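Long-range contacts in autoinducer 2 sensor kinase/phosphatase LuxQ (Vibrio cholerae, PDB 3C38), which senses autoinducer 2 by binding its complex with LuxP and accordingly switches between histidine kinase and phosphatase activity in the phosphorelay to LuxU and LuxO: residues 139-143 and 153-157; 102-108 and 127-131; 162-168 and 189-193. The contacts are given in a common frame with arbitrary orientation. Residue numbers count along the deposited sequence, not the author numbering.

This chain is the periplasmic part of the sensor, a Cache-clan region with two antiparallel sheets arranged in tandem. Downstream of the long helix 22-47, contact 2 comes first: it closes the segment holding helix 106-115 and strand 123-127, bringing 102-108 back to 127-131. Contact 1 then closes the hairpin of strands 134-143 and 153-160 in the same five-stranded sheet. Strand 153-160 leads into helix 165-174, whose start is tied in contact 3 to strand 187-191 of the four-stranded sheet. The three loops follow in series, without nesting or crossing. Contacts 1 and 3 lie on opposite sides of the chain's centre, while contacts 2 and 3 approach to about 5 Å between nearest atoms.

Contact 1 of 3, residues 139-143 and 153-157; sequences RRSSL and GYLYV
Residues 139-143 and 153-157 are extended antiparallel strands of one beta hairpin, their axes 4.5 Å apart at closest and 150° between N-to-C directions. Arg-139, Ser-141 and Leu-143 form hydrogen-bonded pairs with Val-157, Leu-155 and Gly-153; Arg-140 and Ser-142 form non-hydrogen-bonded pairs with Tyr-156 and Tyr-154. The ladder runs Arg-139 N to Val-157 O (3.1 Å), Val-157 N to Arg-139 O (3.1 Å), Ser-141 N to Leu-155 O (2.9 Å), Leu-155 N to Ser-141 O (3.0 Å) and Leu-143 N to Gly-153 O (2.8 Å); the return bond, Gly-153 N to Leu-143 O, is weak at 3.4 Å.

On one face, Arg-140 (chi1 t, chi2 t, chi3 p) lays its guanidinium flat on the Tyr-154 ring, a cation-pi stack with CZ 3.6 Å from the centroid, and puts CG 3.7 Å from the Tyr-156 centroid in a CH-pi contact. Both tyrosines have chi1 m. A water links Ser-142 OG (2.5 Å) to Tyr-154 OH (3.0 Å).

On the other face, Leu-143 CD2 meets Leu-155 CB at 4.1 Å; helix 22-47 binds Arg-139 and Ser-141 through Gln-44 and Asp-45, and helix 51-58 packs on Leu-143. Beyond 153-157, strand 83-88 continues the five-stranded antiparallel sheet.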
# COMPACT_ATOMS: atom_id res chain seq x y z
N ARG A 139 -5.49 -4.54 -3.65
CA ARG A 139 -5.51 -5.86 -4.25
C ARG A 139 -6.74 -6.61 -3.78
O ARG A 139 -7.15 -6.52 -2.62
CB ARG A 139 -4.23 -6.62 -3.90
CG ARG A 139 -4.05 -7.93 -4.65
CD ARG A 139 -2.64 -8.46 -4.43
NE ARG A 139 -2.44 -9.74 -5.11
CZ ARG A 139 -2.91 -10.89 -4.66
NH1 ARG A 139 -3.60 -10.93 -3.52
NH2 ARG A 139 -2.68 -12.01 -5.34
N ARG A 140 -7.35 -7.36 -4.70
CA ARG A 140 -8.56 -8.13 -4.42
C ARG A 140 -8.30 -9.64 -4.42
O ARG A 140 -7.55 -10.16 -5.25
CB ARG A 140 -9.62 -7.81 -5.49
CG ARG A 140 -11.01 -8.30 -5.17
CD ARG A 140 -11.96 -8.10 -6.34
NE ARG A 140 -11.58 -8.93 -7.48
CZ ARG A 140 -12.42 -9.32 -8.43
NH1 ARG A 140 -13.70 -8.96 -8.40
NH2 ARG A 140 -11.97 -10.09 -9.42
N SER A 141 -8.92 -10.36 -3.49
CA SER A 141 -8.77 -11.80 -3.44
C SER A 141 -10.13 -12.47 -3.25
O SER A 141 -10.85 -12.20 -2.29
CB SER A 141 -7.83 -12.20 -2.29
OG SER A 141 -7.49 -13.58 -2.39
N SER A 142 -10.49 -13.34 -4.19
CA SER A 142 -11.77 -14.04 -4.16
C SER A 142 -12.00 -14.81 -2.87
O SER A 142 -11.08 -15.43 -2.34
CB SER A 142 -11.85 -15.01 -5.34
OG SER A 142 -11.42 -14.37 -6.54
N LEU A 143 -13.22 -14.75 -2.36
CA LEU A 143 -13.59 -15.47 -1.14
C LEU A 143 -14.54 -16.58 -1.57
O LEU A 143 -15.74 -16.34 -1.77
CB LEU A 143 -14.29 -14.54 -0.15
CG LEU A 143 -13.44 -13.44 0.47
CD1 LEU A 143 -14.30 -12.51 1.29
CD2 LEU A 143 -12.35 -14.06 1.33
N GLY A 153 -17.79 -13.60 -1.86
CA GLY A 153 -17.41 -12.20 -1.87
C GLY A 153 -15.95 -12.00 -2.25
O GLY A 153 -15.30 -12.88 -2.81
N TYR A 154 -15.44 -10.81 -1.94
CA TYR A 154 -14.06 -10.47 -2.24
C TYR A 154 -13.47 -9.69 -1.08
O TYR A 154 -14.14 -8.86 -0.46
CB TYR A 154 -14.01 -9.63 -3.52
CG TYR A 154 -14.15 -10.45 -4.78
CD1 TYR A 154 -13.06 -11.15 -5.29
CD2 TYR A 154 -15.37 -10.54 -5.45
CE1 TYR A 154 -13.18 -11.92 -6.45
CE2 TYR A 154 -15.50 -11.31 -6.61
CZ TYR A 154 -14.40 -12.00 -7.10
OH TYR A 154 -14.51 -12.77 -8.23
N LEU A 155 -12.21 -9.99 -0.78
CA LEU A 155 -11.50 -9.30 0.28
C LEU A 155 -10.54 -8.32 -0.39
O LEU A 155 -9.74 -8.70 -1.26
CB LEU A 155 -10.71 -10.28 1.17
CG LEU A 155 -9.84 -9.62 2.25
CD1 LEU A 155 -10.70 -8.75 3.13
CD2 LEU A 155 -9.14 -10.69 3.08
N TYR A 156 -10.67 -7.06 -0.01
CA TYR A 156 -9.82 -6.02 -0.56
C TYR A 156 -8.90 -5.54 0.55
O TYR A 156 -9.34 -5.32 1.68
CB TYR A 156 -10.67 -4.83 -1.04
CG TYR A 156 -11.49 -5.06 -2.30
CD1 TYR A 156 -12.66 -5.83 -2.28
CD2 TYR A 156 -11.11 -4.48 -3.50
CE1 TYR A 156 -13.42 -6.01 -3.45
CE2 TYR A 156 -11.86 -4.65 -4.66
CZ TYR A 156 -13.01 -5.41 -4.63
OH TYR A 156 -13.71 -5.57 -5.79
N VAL A 157 -7.62 -5.41 0.23
CA VAL A 157 -6.64 -4.92 1.19
C VAL A 157 -5.93 -3.76 0.52
O VAL A 157 -5.68 -3.78 -0.69
CB VAL A 157 -5.58 -6.00 1.59
CG1 VAL A 157 -6.28 -7.23 2.15
CG2 VAL A 157 -4.73 -6.37 0.39
O HOH W 1 -11.75 -13.71 -8.97

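Contact 2 of 3, residues 102-108 and 127-131; sequences YGIAQQE and TPSEG
Glu-108, with chi1 and chi2 both m, folds over Thr-127 and Pro-128: its CB lies 3.3 Å from Thr-127 OG1, and its OE1 3.5 Å from Pro-128 CD. One water joins this end, donating to Glu-108 OE1 (2.8 Å) and Glu-108 O (3.1 Å) and accepting from Thr-127 OG1 (3.0 Å). Ala-105 is the N-cap of helix 106-115, with Glu-108 N bonded to Ala-105 O at 2.7 Å.

Before the helix, Gly-103 lies against Ser-129, CA to CA 4.9 Å. Gly-103 has positive phi (73/22), and a CB there would clash with Ser-129 OG. The Ser-129 hydroxyl (chi1 t) donates to Tyr-102 O, OG to O 2.6 Å. A second water accepts from Ala-105 N (2.7 Å) and donates to Pro-128 O (2.5 Å). Ile-104 CG1 lies 4.1 Å from Thr-127 CG2, where both side chains touch Ile-136 of strand 134-143.

The end of edge strand 123-127 and the loop after it are thus joined to the loop leading into helix 106-115 by one direct hydrogen bond, and to its N-cap and first turn through waters, a mainly polar, hydrated seam with a small apolar patch.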
# COMPACT_ATOMS: atom_id res chain seq x y z
N TYR A 102 -8.34 7.60 7.47
CA TYR A 102 -7.61 8.20 6.36
C TYR A 102 -8.44 9.24 5.64
O TYR A 102 -8.02 9.79 4.62
CB TYR A 102 -7.15 7.12 5.38
CG TYR A 102 -6.09 6.21 5.95
CD1 TYR A 102 -6.43 4.95 6.45
CD2 TYR A 102 -4.76 6.60 5.98
CE1 TYR A 102 -5.46 4.11 6.98
CE2 TYR A 102 -3.77 5.77 6.51
CZ TYR A 102 -4.13 4.53 7.00
OH TYR A 102 -3.16 3.69 7.50
N GLY A 103 -9.63 9.53 6.16
CA GLY A 103 -10.48 10.52 5.54
C GLY A 103 -11.10 10.03 4.25
O GLY A 103 -11.49 10.83 3.40
N ILE A 104 -11.16 8.71 4.11
CA ILE A 104 -11.75 8.09 2.93
C ILE A 104 -13.24 7.89 3.23
O ILE A 104 -13.60 7.28 4.24
CB ILE A 104 -11.12 6.72 2.63
CG1 ILE A 104 -9.61 6.88 2.44
CG2 ILE A 104 -11.74 6.13 1.39
CD1 ILE A 104 -8.87 5.58 2.17
N ALA A 105 -14.09 8.42 2.36
CA ALA A 105 -15.54 8.31 2.55
C ALA A 105 -16.05 6.96 2.08
O ALA A 105 -15.68 6.48 1.01
CB ALA A 105 -16.25 9.42 1.81
N GLN A 106 -16.91 6.36 2.89
CA GLN A 106 -17.49 5.06 2.58
C GLN A 106 -17.88 4.93 1.09
O GLN A 106 -17.74 3.86 0.50
CB GLN A 106 -18.71 4.82 3.47
CG GLN A 106 -19.07 3.36 3.69
CD GLN A 106 -18.00 2.60 4.47
OE1 GLN A 106 -17.41 3.12 5.42
NE2 GLN A 106 -17.77 1.35 4.09
N GLN A 107 -18.35 6.02 0.50
CA GLN A 107 -18.78 6.00 -0.90
C GLN A 107 -17.62 5.90 -1.88
O GLN A 107 -17.77 5.32 -2.96
CB GLN A 107 -19.60 7.25 -1.22
CG GLN A 107 -20.53 7.68 -0.11
CD GLN A 107 -19.80 8.36 1.04
OE1 GLN A 107 -19.20 9.43 0.86
NE2 GLN A 107 -19.82 7.73 2.21
N GLU A 108 -16.48 6.47 -1.52
CA GLU A 108 -15.30 6.40 -2.39
C GLU A 108 -14.79 4.97 -2.39
O GLU A 108 -14.23 4.49 -3.38
CB GLU A 108 -14.21 7.35 -1.89
CG GLU A 108 -14.53 8.83 -2.08
CD GLU A 108 -14.88 9.17 -3.52
OE1 GLU A 108 -14.22 8.64 -4.44
OE2 GLU A 108 -15.82 9.96 -3.73
N THR A 127 -7.75 8.19 -4.27
CA THR A 127 -9.09 8.55 -3.87
C THR A 127 -9.11 9.90 -3.16
O THR A 127 -8.14 10.28 -2.50
CB THR A 127 -9.69 7.50 -2.91
OG1 THR A 127 -11.08 7.76 -2.72
CG2 THR A 127 -9.01 7.56 -1.56
N PRO A 128 -10.22 10.65 -3.31
CA PRO A 128 -10.33 11.95 -2.66
C PRO A 128 -10.49 11.70 -1.17
O PRO A 128 -11.17 10.76 -0.76
CB PRO A 128 -11.60 12.54 -3.27
CG PRO A 128 -11.62 11.92 -4.64
CD PRO A 128 -11.26 10.49 -4.34
N SER A 129 -9.84 12.52 -0.36
CA SER A 129 -9.93 12.38 1.08
C SER A 129 -10.49 13.69 1.61
O SER A 129 -11.15 14.42 0.86
CB SER A 129 -8.55 12.12 1.67
OG SER A 129 -8.63 11.77 3.04
N GLU A 130 -10.25 13.99 2.88
CA GLU A 130 -10.73 15.24 3.45
C GLU A 130 -9.70 16.31 3.10
O GLU A 130 -9.62 17.36 3.72
CB GLU A 130 -10.87 15.12 4.97
CG GLU A 130 -9.58 14.74 5.70
CD GLU A 130 -9.77 14.62 7.20
OE1 GLU A 130 -10.60 13.79 7.63
OE2 GLU A 130 -9.09 15.36 7.94
N GLY A 131 -8.91 16.00 2.08
CA GLY A 131 -7.89 16.92 1.62
C GLY A 131 -7.29 16.43 0.32
O GLY A 131 -8.01 15.97 -0.57
O HOH W 2 -13.23 10.23 0.55
O HOH W 3 -12.54 6.50 -5.07

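Contact 3 of 3, residues 162-168 and 189-193; sequences NDNFALL and LVSTL
Leu-189 sits where the chain turns a corner (phi/psi -92/-48), its CA 4.6 Å from that of Asn-162. Its carbonyl O accepts from Asp-163 N at 3.0 Å, nearly straight (169°), in the one direct hydrogen bond between 162-168 and 189-193; Asp-163 itself has positive phi (57/17). Leu-189 CD2 also lies 3.8 Å from ND2 of Asn-162, whose OD1 accepts from His-135 N of strand 134-143 and whose ND2 donates to Ser-133 O just before that strand.

Val-190 (chi1 p) is extended and points at the start of helix 165-174. Its CG2 rests 3.7 Å from Phe-165 N and its CG1 3.7 Å from Leu-168 CG. With Leu-189 it forms a classic beta bulge opposite Leu-182, on the edge strand of the four-stranded sheet. The helix it meets is the next element after strand 153-160 of the five-stranded sheet, so this is a junction between the two halves of the tandem Cache-type fold. Asn-164 is the N-cap of that helix, its OD1 accepting from Leu-167 N at 3.0 Å.

Ser-191 points its CB away and makes an ST turn, OG accepting from Leu-193 N at 3.0 Å; its carbonyl O meets the edge of the Phe-165 ring, 3.6 Å from CD1. Thr-192 follows, its CA 3.8 Å from Phe-165 CE1 and its CG2 3.8 Å from Leu-168 CD1, while its OG1 is bonded to Leu-180 N and Asn-179 OD1.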
# COMPACT_ATOMS: atom_id res chain seq x y z
N ASN A 162 0.40 7.90 1.30
CA ASN A 162 0.53 9.21 1.94
C ASN A 162 0.91 9.04 3.40
O ASN A 162 0.26 8.29 4.14
CB ASN A 162 -0.81 9.98 1.87
CG ASN A 162 -1.27 10.19 0.44
OD1 ASN A 162 -1.42 9.22 -0.33
ND2 ASN A 162 -1.49 11.44 0.06
N ASP A 163 1.98 9.72 3.80
CA ASP A 163 2.45 9.68 5.18
C ASP A 163 2.78 8.29 5.72
O ASP A 163 2.88 8.11 6.93
CB ASP A 163 1.43 10.33 6.09
CG ASP A 163 1.24 11.80 5.78
OD1 ASP A 163 0.09 12.26 5.88
OD2 ASP A 163 2.23 12.48 5.46
N ASN A 164 2.95 7.31 4.84
CA ASN A 164 3.28 5.98 5.32
C ASN A 164 4.79 5.92 5.61
O ASN A 164 5.59 5.43 4.80
CB ASN A 164 2.93 4.91 4.30
CG ASN A 164 2.92 3.54 4.91
OD1 ASN A 164 3.77 3.23 5.75
ND2 ASN A 164 1.95 2.70 4.52
N PHE A 165 5.17 6.43 6.79
CA PHE A 165 6.57 6.48 7.18
C PHE A 165 7.20 5.11 7.31
O PHE A 165 8.32 4.89 6.87
CB PHE A 165 6.73 7.24 8.50
CG PHE A 165 8.16 7.44 8.91
CD1 PHE A 165 8.93 8.46 8.34
CD2 PHE A 165 8.77 6.57 9.82
CE1 PHE A 165 10.28 8.61 8.66
CE2 PHE A 165 10.12 6.71 10.15
CZ PHE A 165 10.88 7.73 9.57
N ALA A 166 6.46 4.18 7.90
CA ALA A 166 6.98 2.82 8.11
C ALA A 166 7.39 2.16 6.81
O ALA A 166 8.44 1.51 6.74
CB ALA A 166 5.92 1.96 8.84
N LEU A 167 6.57 2.30 5.78
CA LEU A 167 6.90 1.70 4.49
C LEU A 167 8.20 2.25 3.90
O LEU A 167 9.09 1.49 3.49
CB LEU A 167 5.77 1.95 3.49
CG LEU A 167 6.15 1.54 2.06
CD1 LEU A 167 6.33 0.04 2.03
CD2 LEU A 167 5.10 1.97 1.07
N LEU A 168 8.31 3.57 3.86
CA LEU A 168 9.47 4.24 3.29
C LEU A 168 10.75 4.02 4.08
O LEU A 168 11.82 3.83 3.51
CB LEU A 168 9.22 5.74 3.20
CG LEU A 168 9.57 6.45 1.90
CD1 LEU A 168 10.01 7.89 2.21
CD2 LEU A 168 10.65 5.68 1.16
N LEU A 189 4.77 12.34 -0.99
CA LEU A 189 3.77 11.56 -0.26
C LEU A 189 4.30 11.33 1.15
O LEU A 189 3.60 11.55 2.14
CB LEU A 189 3.52 10.23 -0.96
CG LEU A 189 2.84 10.36 -2.32
CD1 LEU A 189 2.48 8.97 -2.84
CD2 LEU A 189 1.58 11.22 -2.17
N VAL A 190 5.55 10.91 1.25
CA VAL A 190 6.16 10.68 2.56
C VAL A 190 7.67 10.83 2.40
O VAL A 190 8.20 10.61 1.30
CB VAL A 190 5.79 9.28 3.14
CG1 VAL A 190 6.35 8.17 2.28
CG2 VAL A 190 6.31 9.16 4.58
N SER A 191 8.34 11.21 3.48
CA SER A 191 9.78 11.43 3.48
C SER A 191 10.42 10.94 4.77
O SER A 191 9.77 10.90 5.82
CB SER A 191 10.05 12.94 3.33
OG SER A 191 11.36 13.29 3.70
N THR A 192 11.69 10.57 4.69
CA THR A 192 12.42 10.10 5.86
C THR A 192 13.31 11.21 6.44
O THR A 192 13.96 11.00 7.47
CB THR A 192 13.34 8.91 5.53
OG1 THR A 192 14.30 9.31 4.55
CG2 THR A 192 12.54 7.73 5.02
N LEU A 193 13.36 12.37 5.77
CA LEU A 193 14.19 13.48 6.25
C LEU A 193 13.84 13.92 7.68
O LEU A 193 12.65 14.10 8.01
CB LEU A 193 14.10 14.68 5.31
CG LEU A 193 15.01 14.61 4.06
CD1 LEU A 193 14.55 13.45 3.17
CD2 LEU A 193 14.94 15.92 3.27